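Phage-related conserved hypothetical protein, BB2244 (Bordetella bronchiseptica, PDB 2BDV) is of unknown function but belongs to the SRAP family, whose best-studied relatives recognise abasic sites in single-stranded DNA, an activity it probably shares. Local coordinates at residues W105-S110 with P114-Y119; G156-V161 with T198-Y203; T44-R47 with E53-A56; L128-S133 with R175-P180. All coordinates share one frame; numbering follows the deposited sequence.

Contact 1: residues W105-S110 with P114-Y119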
loop_
_atom_site.group_PDB
_atom_site.type_symbol
_atom_site.label_atom_id
_atom_site.label_comp_id
_atom_site.label_asym_id
_atom_site.label_seq_id
_atom_site.Cartn_x
_atom_site.Cartn_y
_atom_site.Cartn_z
ATOM N N TRP A 105 0.933 6.403 14.010
ATOM C CA TRP A 105 1.187 6.692 15.410
ATOM C C TRP A 105 1.316 8.197 15.637
ATOM O O TRP A 105 2.084 8.889 14.957
ATOM C CB TRP A 105 2.459 5.975 15.863
ATOM C CG TRP A 105 2.277 4.493 16.029
ATOM C CD1 TRP A 105 2.206 3.792 17.211
ATOM C CD2 TRP A 105 2.123 3.527 14.986
ATOM N NE1 TRP A 105 2.020 2.453 16.962
ATOM C CE2 TRP A 105 1.965 2.260 15.606
ATOM C CE3 TRP A 105 2.101 3.605 13.584
ATOM C CZ2 TRP A 105 1.790 1.083 14.870
ATOM C CZ3 TRP A 105 1.925 2.426 12.851
ATOM C CH2 TRP A 105 1.773 1.184 13.500
ATOM N N LYS A 106 0.548 8.696 16.597
ATOM C CA LYS A 106 0.543 10.110 16.925
ATOM C C LYS A 106 1.507 10.382 18.071
ATOM O O LYS A 106 1.310 9.906 19.184
ATOM C CB LYS A 106 -0.873 10.536 17.320
ATOM C CG LYS A 106 -1.041 12.014 17.622
ATOM C CD LYS A 106 -0.755 12.865 16.398
ATOM C CE LYS A 106 -1.149 14.324 16.619
ATOM N NZ LYS A 106 -2.617 14.498 16.843
ATOM N N ALA A 107 2.556 11.139 17.788
ATOM C CA ALA A 107 3.539 11.477 18.801
ATOM C C ALA A 107 2.829 12.256 19.899
ATOM O O ALA A 107 2.206 13.280 19.628
ATOM C CB ALA A 107 4.644 12.323 18.188
ATOM N N LEU A 108 2.915 11.777 21.133
ATOM C CA LEU A 108 2.253 12.461 22.235
ATOM C C LEU A 108 3.174 13.443 22.951
ATOM O O LEU A 108 2.731 14.185 23.824
ATOM C CB LEU A 108 1.697 11.436 23.222
ATOM C CG LEU A 108 0.675 10.452 22.642
ATOM C CD1 LEU A 108 0.541 9.271 23.581
ATOM C CD2 LEU A 108 -0.667 11.134 22.420
ATOM N N ASP A 109 4.452 13.443 22.580
ATOM C CA ASP A 109 5.428 14.351 23.175
ATOM C C ASP A 109 6.714 14.371 22.348
ATOM O O ASP A 109 6.891 13.556 21.440
ATOM C CB ASP A 109 5.743 13.934 24.617
ATOM C CG ASP A 109 6.379 12.562 24.702
ATOM O OD1 ASP A 109 5.775 11.594 24.195
ATOM O OD2 ASP A 109 7.481 12.453 25.278
ATOM N N SER A 110 7.601 15.310 22.666
ATOM C CA SER A 110 8.873 15.449 21.963
ATOM C C SER A 110 9.933 14.573 22.619
ATOM O O SER A 110 9.613 13.598 23.300
ATOM C CB SER A 110 9.331 16.911 21.991
ATOM O OG SER A 110 8.360 17.764 21.408
ATOM N N PRO A 114 9.594 8.954 22.279
ATOM C CA PRO A 114 8.355 9.549 22.791
ATOM C C PRO A 114 7.174 8.579 22.820
ATOM O O PRO A 114 7.091 7.670 21.995
ATOM C CB PRO A 114 8.122 10.711 21.834
ATOM C CG PRO A 114 8.596 10.142 20.533
ATOM C CD PRO A 114 9.894 9.459 20.926
ATOM N N ALA A 115 6.264 8.772 23.773
ATOM C CA ALA A 115 5.090 7.912 23.873
ATOM C C ALA A 115 4.207 8.199 22.670
ATOM O O ALA A 115 3.833 9.347 22.416
ATOM C CB ALA A 115 4.326 8.192 25.160
ATOM N N LYS A 116 3.879 7.156 21.922
ATOM C CA LYS A 116 3.048 7.331 20.746
ATOM C C LYS A 116 1.718 6.609 20.862
ATOM O O LYS A 116 1.648 5.475 21.333
ATOM C CB LYS A 116 3.796 6.848 19.503
ATOM C CG LYS A 116 4.868 7.796 19.009
ATOM C CD LYS A 116 5.705 7.130 17.933
ATOM C CE LYS A 116 6.516 8.142 17.138
ATOM N NZ LYS A 116 5.616 9.069 16.378
ATOM N N GLN A 117 0.665 7.288 20.425
ATOM C CA GLN A 117 -0.686 6.740 20.445
ATOM C C GLN A 117 -1.082 6.240 19.047
ATOM O O GLN A 117 -1.284 7.029 18.125
ATOM C CB GLN A 117 -1.670 7.822 20.908
ATOM C CG GLN A 117 -3.139 7.490 20.678
ATOM C CD GLN A 117 -3.596 6.263 21.452
ATOM O OE1 GLN A 117 -3.607 6.261 22.685
ATOM N NE2 GLN A 117 -3.970 5.213 20.730
ATOM N N PRO A 118 -1.186 4.916 18.876
ATOM C CA PRO A 118 -1.564 4.366 17.569
ATOM C C PRO A 118 -3.036 4.619 17.203
ATOM O O PRO A 118 -3.922 4.512 18.052
ATOM C CB PRO A 118 -1.255 2.874 17.726
ATOM C CG PRO A 118 -1.499 2.631 19.193
ATOM C CD PRO A 118 -0.873 3.842 19.839
ATOM N N TYR A 119 -3.288 4.970 15.944
ATOM C CA TYR A 119 -4.649 5.210 15.465
ATOM C C TYR A 119 -4.954 4.275 14.296
ATOM O O TYR A 119 -4.050 3.880 13.553
ATOM C CB TYR A 119 -4.822 6.661 14.979
ATOM C CG TYR A 119 -5.005 7.678 16.077
ATOM C CD1 TYR A 119 -3.909 8.170 16.788
ATOM C CD2 TYR A 119 -6.277 8.113 16.443
ATOM C CE1 TYR A 119 -4.074 9.064 17.843
ATOM C CE2 TYR A 119 -6.454 9.009 17.496
ATOM C CZ TYR A 119 -5.348 9.477 18.195
ATOM O OH TYR A 119 -5.521 10.332 19.264
#
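The beta hairpin of strands 101-107 and 116-123 is stitched near its turn by Lys106 and Gln117, an antiparallel hydrogen-bonded pair. Lys106 N reaches Gln117 O at 2.9 Å, and Gln117 N returns to Lys106 O at 3.0 Å, both bonds almost straight. The next pair along, Trp105 and Pro118, is non-hydrogen-bonded and works through its side chains: Pro118 CB lies over the five-membered ring of Trp105, 3.7 Å from its centroid, a CH-pi contact. Trp105 NE1 donates to Gly210 O, while Lys116 CB approaches the indole at its edge. Within the four-stranded antiparallel sheet these two strands are the inner pair, with 5-7 and 201-204 outside them. On the face bearing Lys106 and Gln117, Lys106 CB meets Tyr119 CE1 at 3.6 Å, and Gln117 NE2 turns to Pro118 O and Val205 O. Past the last bridge, Leu108 N still bonds to Ala115 O at 2.9 Å, as Leu108 CD1 and CD2 pack on Gln117 CB. Asp109 swings its CG between the backbone N and the carbonyl carbon (chi1 63°), which brings OD1 to within 2.9 Å of Ala115 N in a weak, bent bond.

Contact 2: residues G156-V161 with T198-Y203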
loop_
_atom_site.group_PDB
_atom_site.type_symbol
_atom_site.label_atom_id
_atom_site.label_comp_id
_atom_site.label_asym_id
_atom_site.label_seq_id
_atom_site.Cartn_x
_atom_site.Cartn_y
_atom_site.Cartn_z
ATOM N N GLY A 156 1.272 14.369 4.187
ATOM C CA GLY A 156 1.609 13.631 5.391
ATOM C C GLY A 156 0.625 12.521 5.713
ATOM O O GLY A 156 -0.081 12.027 4.835
ATOM N N GLY A 157 0.582 12.122 6.976
ATOM C CA GLY A 157 -0.335 11.077 7.378
ATOM C C GLY A 157 -1.737 11.631 7.561
ATOM O O GLY A 157 -1.945 12.847 7.509
ATOM N N MET A 158 -2.704 10.742 7.767
ATOM C CA MET A 158 -4.085 11.156 7.971
ATOM C C MET A 158 -4.204 11.747 9.377
ATOM O O MET A 158 -4.982 12.670 9.606
ATOM C CB MET A 158 -5.021 9.947 7.809
ATOM C CG MET A 158 -6.508 10.276 7.696
ATOM S SD MET A 158 -6.943 11.264 6.238
ATOM C CE MET A 158 -6.676 10.070 4.954
ATOM N N VAL A 159 -3.415 11.218 10.309
ATOM C CA VAL A 159 -3.427 11.680 11.695
ATOM C C VAL A 159 -2.054 12.203 12.121
ATOM O O VAL A 159 -1.958 13.237 12.784
ATOM C CB VAL A 159 -3.839 10.539 12.660
ATOM C CG1 VAL A 159 -3.910 11.060 14.077
ATOM C CG2 VAL A 159 -5.179 9.960 12.240
ATOM N N ASP A 160 -1.004 11.475 11.740
ATOM C CA ASP A 160 0.379 11.841 12.058
ATOM C C ASP A 160 0.991 12.615 10.903
ATOM O O ASP A 160 1.239 12.060 9.833
ATOM C CB ASP A 160 1.208 10.582 12.343
ATOM C CG ASP A 160 2.703 10.864 12.398
ATOM O OD1 ASP A 160 3.093 11.966 12.829
ATOM O OD2 ASP A 160 3.495 9.975 12.024
ATOM N N VAL A 161 1.247 13.898 11.129
ATOM C CA VAL A 161 1.807 14.762 10.097
ATOM C C VAL A 161 3.192 14.328 9.607
ATOM O O VAL A 161 3.666 14.803 8.581
ATOM C CB VAL A 161 1.877 16.226 10.588
ATOM C CG1 VAL A 161 0.493 16.701 10.970
ATOM C CG2 VAL A 161 2.823 16.344 11.771
ATOM N N THR A 198 -11.899 13.254 3.541
ATOM C CA THR A 198 -13.314 13.311 3.908
ATOM C C THR A 198 -14.020 11.956 3.732
ATOM O O THR A 198 -15.205 11.821 4.042
ATOM C CB THR A 198 -14.075 14.374 3.062
ATOM O OG1 THR A 198 -14.134 13.942 1.701
ATOM C CG2 THR A 198 -13.364 15.735 3.114
ATOM N N ALA A 199 -13.297 10.952 3.236
ATOM C CA ALA A 199 -13.882 9.626 3.020
ATOM C C ALA A 199 -13.470 8.623 4.094
ATOM O O ALA A 199 -13.939 7.482 4.104
ATOM C CB ALA A 199 -13.478 9.101 1.644
ATOM N N PHE A 200 -12.604 9.063 5.002
ATOM C CA PHE A 200 -12.099 8.216 6.077
ATOM C C PHE A 200 -12.446 8.723 7.476
ATOM O O PHE A 200 -12.639 9.918 7.694
ATOM C CB PHE A 200 -10.570 8.107 6.002
ATOM C CG PHE A 200 -10.042 7.821 4.633
ATOM C CD1 PHE A 200 -9.550 8.848 3.831
ATOM C CD2 PHE A 200 -10.030 6.524 4.142
ATOM C CE1 PHE A 200 -9.055 8.583 2.557
ATOM C CE2 PHE A 200 -9.540 6.248 2.872
ATOM C CZ PHE A 200 -9.049 7.276 2.075
ATOM N N SER A 201 -12.512 7.795 8.420
ATOM C CA SER A 201 -12.762 8.114 9.814
ATOM C C SER A 201 -11.674 7.324 10.545
ATOM O O SER A 201 -11.059 6.435 9.954
ATOM C CB SER A 201 -14.162 7.655 10.252
ATOM O OG SER A 201 -14.311 6.251 10.148
ATOM N N TRP A 202 -11.417 7.644 11.810
ATOM C CA TRP A 202 -10.384 6.929 12.553
ATOM C C TRP A 202 -10.578 7.018 14.049
ATOM O O TRP A 202 -11.286 7.893 14.538
ATOM C CB TRP A 202 -9.002 7.477 12.184
ATOM C CG TRP A 202 -8.881 8.952 12.355
ATOM C CD1 TRP A 202 -8.603 9.631 13.510
ATOM C CD2 TRP A 202 -9.074 9.943 11.344
ATOM N NE1 TRP A 202 -8.613 10.985 13.276
ATOM C CE2 TRP A 202 -8.900 11.204 11.952
ATOM C CE3 TRP A 202 -9.381 9.888 9.976
ATOM C CZ2 TRP A 202 -9.023 12.406 11.242
ATOM C CZ3 TRP A 202 -9.506 11.082 9.266
ATOM C CH2 TRP A 202 -9.326 12.323 9.902
ATOM N N TYR A 203 -9.959 6.095 14.775
ATOM C CA TYR A 203 -10.057 6.096 16.225
ATOM C C TYR A 203 -8.759 5.578 16.844
ATOM O O TYR A 203 -7.970 4.896 16.183
ATOM C CB TYR A 203 -11.250 5.243 16.691
ATOM C CG TYR A 203 -11.264 3.823 16.162
ATOM C CD1 TYR A 203 -11.939 3.500 14.977
ATOM C CD2 TYR A 203 -10.580 2.813 16.825
ATOM C CE1 TYR A 203 -11.926 2.201 14.473
ATOM C CE2 TYR A 203 -10.555 1.516 16.331
ATOM C CZ TYR A 203 -11.225 1.212 15.160
ATOM O OH TYR A 203 -11.191 -0.078 14.673
#
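Val159 and Met158 reach from the loop after strand 147-151 to meet Trp202 and Phe200, and every contact between the two segments is apolar. Val159 CG2 stands almost squarely above the five-membered ring of Trp202, 3.6 Å from its centroid and 9° off the normal, a CH-pi contact over the face. Met158 takes the six-membered end of the same indole, where its CG approaches Trp202 CZ3 at 3.5 Å from an oblique direction. The chain then bends twice, at chi2 (63°) and chi3 (70°), and this folding carries the methyl CE to Phe200, 3.3 Å from CD1. Met158 SD lies oblique to both rings, 4.9 Å from the centroid of the six-membered ring of Trp202 and 5.4 Å from that of Phe200, making a Met-aromatic contact with each.

In the second shell, Ile121 of strand 116-123 touches Met158, Phe200 and Trp202 alike, and Trp102 packs edge-to-face with Phe200. Glu104 and Arg165 hold the loop by its backbone: Glu104 accepts hydrogen bonds from the backbone N of Met158, Val159 and Asp160, while Arg165 donates to Gly156 O and Gly157 O. A weak bond from Gly157 N to Asp160 O, at 2.9 Å, closes the loop on itself. Polar bonds to the backbone thus probably fix the loop's path, whereas dispersion and the polarisable sulfur join it to the edge strand 201-204, an adhesion that depends on shape more than on any directional bond.

Contact 3: residues T44-R47 with E53-A56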
loop_
_atom_site.group_PDB
_atom_site.type_symbol
_atom_site.label_atom_id
_atom_site.label_comp_id
_atom_site.label_asym_id
_atom_site.label_seq_id
_atom_site.Cartn_x
_atom_site.Cartn_y
_atom_site.Cartn_z
ATOM N N THR A 44 -2.413 -9.045 -2.571
ATOM C CA THR A 44 -2.322 -7.992 -3.581
ATOM C C THR A 44 -3.109 -8.448 -4.804
ATOM O O THR A 44 -3.342 -9.643 -5.001
ATOM C CB THR A 44 -0.854 -7.697 -4.053
ATOM O OG1 THR A 44 -0.430 -8.701 -4.982
ATOM C CG2 THR A 44 0.111 -7.664 -2.877
HETATM N N MSE A 45 -3.522 -7.487 -5.617
HETATM C CA MSE A 45 -4.244 -7.778 -6.844
HETATM C C MSE A 45 -3.481 -7.110 -7.976
HETATM O O MSE A 45 -3.013 -5.978 -7.830
HETATM C CB MSE A 45 -5.679 -7.265 -6.751
HETATM C CG MSE A 45 -6.461 -7.985 -5.664
HETATM SE SE MSE A 45 -8.355 -7.639 -5.672
HETATM C CE MSE A 45 -8.320 -5.931 -4.815
ATOM N N HIS A 46 -3.343 -7.823 -9.094
ATOM C CA HIS A 46 -2.588 -7.314 -10.241
ATOM C C HIS A 46 -2.747 -8.136 -11.521
ATOM O O HIS A 46 -3.394 -9.180 -11.537
ATOM C CB HIS A 46 -1.103 -7.274 -9.885
ATOM C CG HIS A 46 -0.513 -8.628 -9.635
ATOM N ND1 HIS A 46 -0.343 -9.565 -10.632
ATOM C CD2 HIS A 46 -0.081 -9.214 -8.490
ATOM C CE1 HIS A 46 0.171 -10.670 -10.114
ATOM N NE2 HIS A 46 0.338 -10.482 -8.818
ATOM N N ARG A 47 -2.119 -7.646 -12.584
ATOM C CA ARG A 47 -2.132 -8.305 -13.883
ATOM C C ARG A 47 -0.699 -8.265 -14.419
ATOM O O ARG A 47 -0.457 -7.924 -15.577
ATOM C CB ARG A 47 -3.088 -7.569 -14.826
ATOM C CG ARG A 47 -4.480 -7.432 -14.241
ATOM C CD ARG A 47 -5.402 -6.649 -15.143
ATOM N NE ARG A 47 -5.621 -7.304 -16.430
ATOM C CZ ARG A 47 -6.311 -6.750 -17.423
ATOM N NH1 ARG A 47 -6.471 -7.393 -18.570
ATOM N NH2 ARG A 47 -6.830 -5.538 -17.263
ATOM N N GLU A 53 -5.729 -11.232 -14.604
ATOM C CA GLU A 53 -6.117 -10.670 -13.320
ATOM C C GLU A 53 -5.831 -11.711 -12.246
ATOM O O GLU A 53 -6.137 -12.887 -12.417
ATOM C CB GLU A 53 -7.609 -10.297 -13.307
ATOM C CG GLU A 53 -7.965 -9.151 -14.245
ATOM C CD GLU A 53 -8.299 -9.600 -15.668
ATOM O OE1 GLU A 53 -7.957 -10.747 -16.056
ATOM O OE2 GLU A 53 -8.904 -8.790 -16.401
ATOM N N ALA A 54 -5.236 -11.286 -11.144
ATOM C CA ALA A 54 -4.944 -12.237 -10.093
ATOM C C ALA A 54 -4.981 -11.644 -8.694
ATOM O O ALA A 54 -4.915 -10.423 -8.499
ATOM C CB ALA A 54 -3.591 -12.878 -10.341
ATOM N N LEU A 55 -5.088 -12.550 -7.729
ATOM C CA LEU A 55 -5.111 -12.230 -6.317
ATOM C C LEU A 55 -4.043 -13.136 -5.712
ATOM O O LEU A 55 -4.247 -14.344 -5.593
ATOM C CB LEU A 55 -6.480 -12.556 -5.723
ATOM C CG LEU A 55 -6.614 -12.338 -4.209
ATOM C CD1 LEU A 55 -6.636 -10.851 -3.916
ATOM C CD2 LEU A 55 -7.894 -12.991 -3.694
ATOM N N ALA A 56 -2.900 -12.548 -5.359
ATOM C CA ALA A 56 -1.782 -13.295 -4.790
ATOM C C ALA A 56 -1.056 -12.520 -3.693
ATOM O O ALA A 56 -1.292 -11.328 -3.494
ATOM C CB ALA A 56 -0.793 -13.673 -5.890
#
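Residues 44-46 and 54-56 run antiparallel, their N-to-C directions 151° apart and their axes 4.9 Å from each other at the closest. Thr44 with Ala56 and His46 with Ala54 are the hydrogen-bonded pairs, and Met45 with Leu55 is the non-hydrogen-bonded pair between them. Ala56 O is gripped twice: Thr44 N donates to it at 2.7 Å nearly along the C=O axis, and Thr44 OG1 donates at 3.1 Å from above the carbonyl plane. The second bond is possible because OG1 sits between the backbone N and the carbonyl carbon (chi1 78°), which puts it near the partner carbonyl. The two strands form a beta hairpin, tied to strand 94-99 by a backbone bond between Met45 and Leu96 and by His46 and Thr44 touching Ile95, while His46 ND1 bonds to Leu48 N. On the opposite face Met45, present as selenomethionine, lies beside Leu55 with both side chains pointing the same way, and Met45 CG presses tightly on Leu55 CD1 at 3.4 Å. Helix 11-18 covers this face, with Tyr14, Val15 and Leu18 against Met45 and Pro11 against Leu55. Where the strands give way to the turn, Arg47 and Glu53 lie side by side, pointing the same way, and stack their flat ends, the planes only 4° apart. Glu53 OE2 hovers over the centre of the guanidinium, 3.5 Å from Arg47 NH1, so the salt bridge rests on charge alone with no N-H aimed at the oxygen. Arg47 NE spends its hydrogen on Gln51 O inside the turn.

Contact 4: residues L128-S133 with R175-P180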
loop_
_atom_site.group_PDB
_atom_site.type_symbol
_atom_site.label_atom_id
_atom_site.label_comp_id
_atom_site.label_asym_id
_atom_site.label_seq_id
_atom_site.Cartn_x
_atom_site.Cartn_y
_atom_site.Cartn_z
ATOM N N LEU A 128 -8.348 0.384 -2.042
ATOM C CA LEU A 128 -7.462 -0.151 -3.065
ATOM C C LEU A 128 -6.222 0.731 -3.142
ATOM O O LEU A 128 -6.208 1.721 -3.880
ATOM C CB LEU A 128 -8.189 -0.199 -4.423
ATOM C CG LEU A 128 -9.559 -0.903 -4.430
ATOM C CD1 LEU A 128 -10.178 -0.824 -5.824
ATOM C CD2 LEU A 128 -9.424 -2.348 -4.000
ATOM N N PHE A 129 -5.188 0.382 -2.372
ATOM C CA PHE A 129 -3.955 1.175 -2.368
ATOM C C PHE A 129 -3.155 0.904 -3.628
ATOM O O PHE A 129 -2.993 -0.240 -4.033
ATOM C CB PHE A 129 -3.050 0.873 -1.147
ATOM C CG PHE A 129 -3.665 1.208 0.192
ATOM C CD1 PHE A 129 -4.770 2.047 0.285
ATOM C CD2 PHE A 129 -3.143 0.658 1.363
ATOM C CE1 PHE A 129 -5.351 2.324 1.516
ATOM C CE2 PHE A 129 -3.717 0.931 2.592
ATOM C CZ PHE A 129 -4.822 1.765 2.671
ATOM N N ALA A 130 -2.668 1.972 -4.247
ATOM C CA ALA A 130 -1.852 1.867 -5.446
ATOM C C ALA A 130 -0.464 1.432 -4.977
ATOM O O ALA A 130 0.022 1.892 -3.941
ATOM C CB ALA A 130 -1.772 3.213 -6.140
ATOM N N GLY A 131 0.169 0.543 -5.734
ATOM C CA GLY A 131 1.491 0.076 -5.356
ATOM C C GLY A 131 2.387 -0.248 -6.533
ATOM O O GLY A 131 1.926 -0.373 -7.664
ATOM N N LEU A 132 3.677 -0.384 -6.256
ATOM C CA LEU A 132 4.665 -0.696 -7.280
ATOM C C LEU A 132 5.511 -1.870 -6.791
ATOM O O LEU A 132 6.070 -1.842 -5.689
ATOM C CB LEU A 132 5.556 0.525 -7.545
ATOM C CG LEU A 132 4.895 1.773 -8.140
ATOM C CD1 LEU A 132 5.902 2.918 -8.194
ATOM C CD2 LEU A 132 4.369 1.456 -9.535
ATOM N N SER A 133 5.607 -2.897 -7.621
ATOM C CA SER A 133 6.357 -4.085 -7.258
ATOM C C SER A 133 7.423 -4.422 -8.290
ATOM O O SER A 133 7.272 -4.138 -9.480
ATOM C CB SER A 133 5.384 -5.262 -7.094
ATOM O OG SER A 133 6.060 -6.504 -7.034
ATOM N N ARG A 175 -8.840 -0.108 -11.629
ATOM C CA ARG A 175 -8.792 -1.048 -12.744
ATOM C C ARG A 175 -7.866 -0.511 -13.815
ATOM O O ARG A 175 -7.078 -1.252 -14.385
ATOM C CB ARG A 175 -10.180 -1.252 -13.360
ATOM C CG ARG A 175 -11.156 -1.940 -12.447
ATOM C CD ARG A 175 -12.583 -1.861 -12.960
ATOM N NE ARG A 175 -13.484 -2.050 -11.828
ATOM C CZ ARG A 175 -14.498 -1.250 -11.531
ATOM N NH1 ARG A 175 -14.762 -0.196 -12.294
ATOM N NH2 ARG A 175 -15.220 -1.490 -10.446
ATOM N N GLU A 176 -7.964 0.781 -14.095
ATOM C CA GLU A 176 -7.105 1.363 -15.115
ATOM C C GLU A 176 -5.647 1.246 -14.684
ATOM O O GLU A 176 -4.787 0.942 -15.498
ATOM C CB GLU A 176 -7.459 2.822 -15.334
ATOM C CG GLU A 176 -7.470 3.233 -16.786
ATOM C CD GLU A 176 -7.834 4.689 -16.931
ATOM O OE1 GLU A 176 -8.610 5.173 -16.080
ATOM O OE2 GLU A 176 -7.359 5.347 -17.882
ATOM N N TRP A 177 -5.379 1.475 -13.399
ATOM C CA TRP A 177 -4.022 1.385 -12.882
ATOM C C TRP A 177 -3.383 0.010 -13.114
ATOM O O TRP A 177 -2.251 -0.068 -13.579
ATOM C CB TRP A 177 -4.015 1.740 -11.386
ATOM C CG TRP A 177 -2.690 1.546 -10.672
ATOM C CD1 TRP A 177 -2.349 0.508 -9.844
ATOM C CD2 TRP A 177 -1.567 2.437 -10.678
ATOM N NE1 TRP A 177 -1.087 0.703 -9.329
ATOM C CE2 TRP A 177 -0.582 1.874 -9.828
ATOM C CE3 TRP A 177 -1.295 3.655 -11.319
ATOM C CZ2 TRP A 177 0.656 2.494 -9.601
ATOM C CZ3 TRP A 177 -0.066 4.269 -11.091
ATOM C CH2 TRP A 177 0.895 3.684 -10.240
ATOM N N VAL A 178 -4.108 -1.071 -12.824
ATOM C CA VAL A 178 -3.558 -2.419 -12.996
ATOM C C VAL A 178 -3.549 -2.935 -14.452
ATOM O O VAL A 178 -2.891 -3.932 -14.756
ATOM C CB VAL A 178 -4.311 -3.447 -12.091
ATOM C CG1 VAL A 178 -5.783 -3.539 -12.505
ATOM C CG2 VAL A 178 -3.665 -4.827 -12.205
ATOM N N ASP A 179 -4.269 -2.244 -15.337
ATOM C CA ASP A 179 -4.379 -2.594 -16.763
ATOM C C ASP A 179 -3.052 -2.343 -17.489
ATOM O O ASP A 179 -2.665 -1.194 -17.726
ATOM C CB ASP A 179 -5.504 -1.761 -17.408
ATOM C CG ASP A 179 -5.916 -2.264 -18.800
ATOM O OD1 ASP A 179 -7.062 -1.968 -19.212
ATOM O OD2 ASP A 179 -5.108 -2.929 -19.482
ATOM N N PRO A 180 -2.348 -3.421 -17.867
ATOM C CA PRO A 180 -1.064 -3.315 -18.563
ATOM C C PRO A 180 -1.117 -2.452 -19.830
ATOM O O PRO A 180 -0.092 -1.954 -20.294
ATOM C CB PRO A 180 -0.707 -4.773 -18.845
ATOM C CG PRO A 180 -2.034 -5.429 -18.986
ATOM C CD PRO A 180 -2.842 -4.809 -17.873
#
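Residues 128-133 of strand 126-133 pass the C-terminal end of helix 171-178, with the CA atoms of Ala130 and Trp177 7.8 Å apart. Trp177 fills that gap. Its CG lies anti to the backbone N (chi1 174°), which sends the indole out from the helix to the strand. Ala130 CB rests over one face of the ring, offset toward the rim and 4.1 Å from Trp177 CE2. Leu132, two residues on, crosses the Trp177 side chain at about a right angle, its CD2 coming obliquely to within 3.9 Å of Trp177 CZ2. From the intervening residue, Gly131 O lies at the ring's edge, in its plane, 3.6 Å from Trp177 NE1 and without a hydrogen bond to it. That N-H is instead given to Ile95 O on strand 94-99, the neighbour of 126-133 in the mixed sheet. Ala187 and Leu191 of helix 184-191 and Ile90 also pack on the indole. Helix 171-178 is thereby seated on the sheet by a buried tryptophan whose one polar side-chain atom has its acceptor on the adjacent strand: its bond to Ile95 O probably fixes the ring's rotation, while apolar packing, to which Ala130 and Leu132 contribute, probably supplies much of the cohesion.

In the fold
Along the chain contact 3 comes first, then contact 1, while contacts 2 and 4 interleave their segments. In space contact 1 lies on the opposite side of the chain's centre from contacts 3 and 4, its centre about 35 Å from that of contact 3. Contacts 1 and 2, centres 14 Å apart, share the antiparallel sheet through neighbouring strands 116-123 and 201-204; they touch at several points, among them Trp105 on Asp160 and Tyr119 on Val159. Contacts 3 and 4, centres 9 Å apart, meet through Val178 against His46 and Arg47, and Met45 against Leu128, joining the 43-57 hairpin to helix 171-178 and the mixed sheet. Contacts 2 and 4 approach to about 6 Å between nearest atoms. Consecutive strands 116-123 and 126-133 link the two larger sheets.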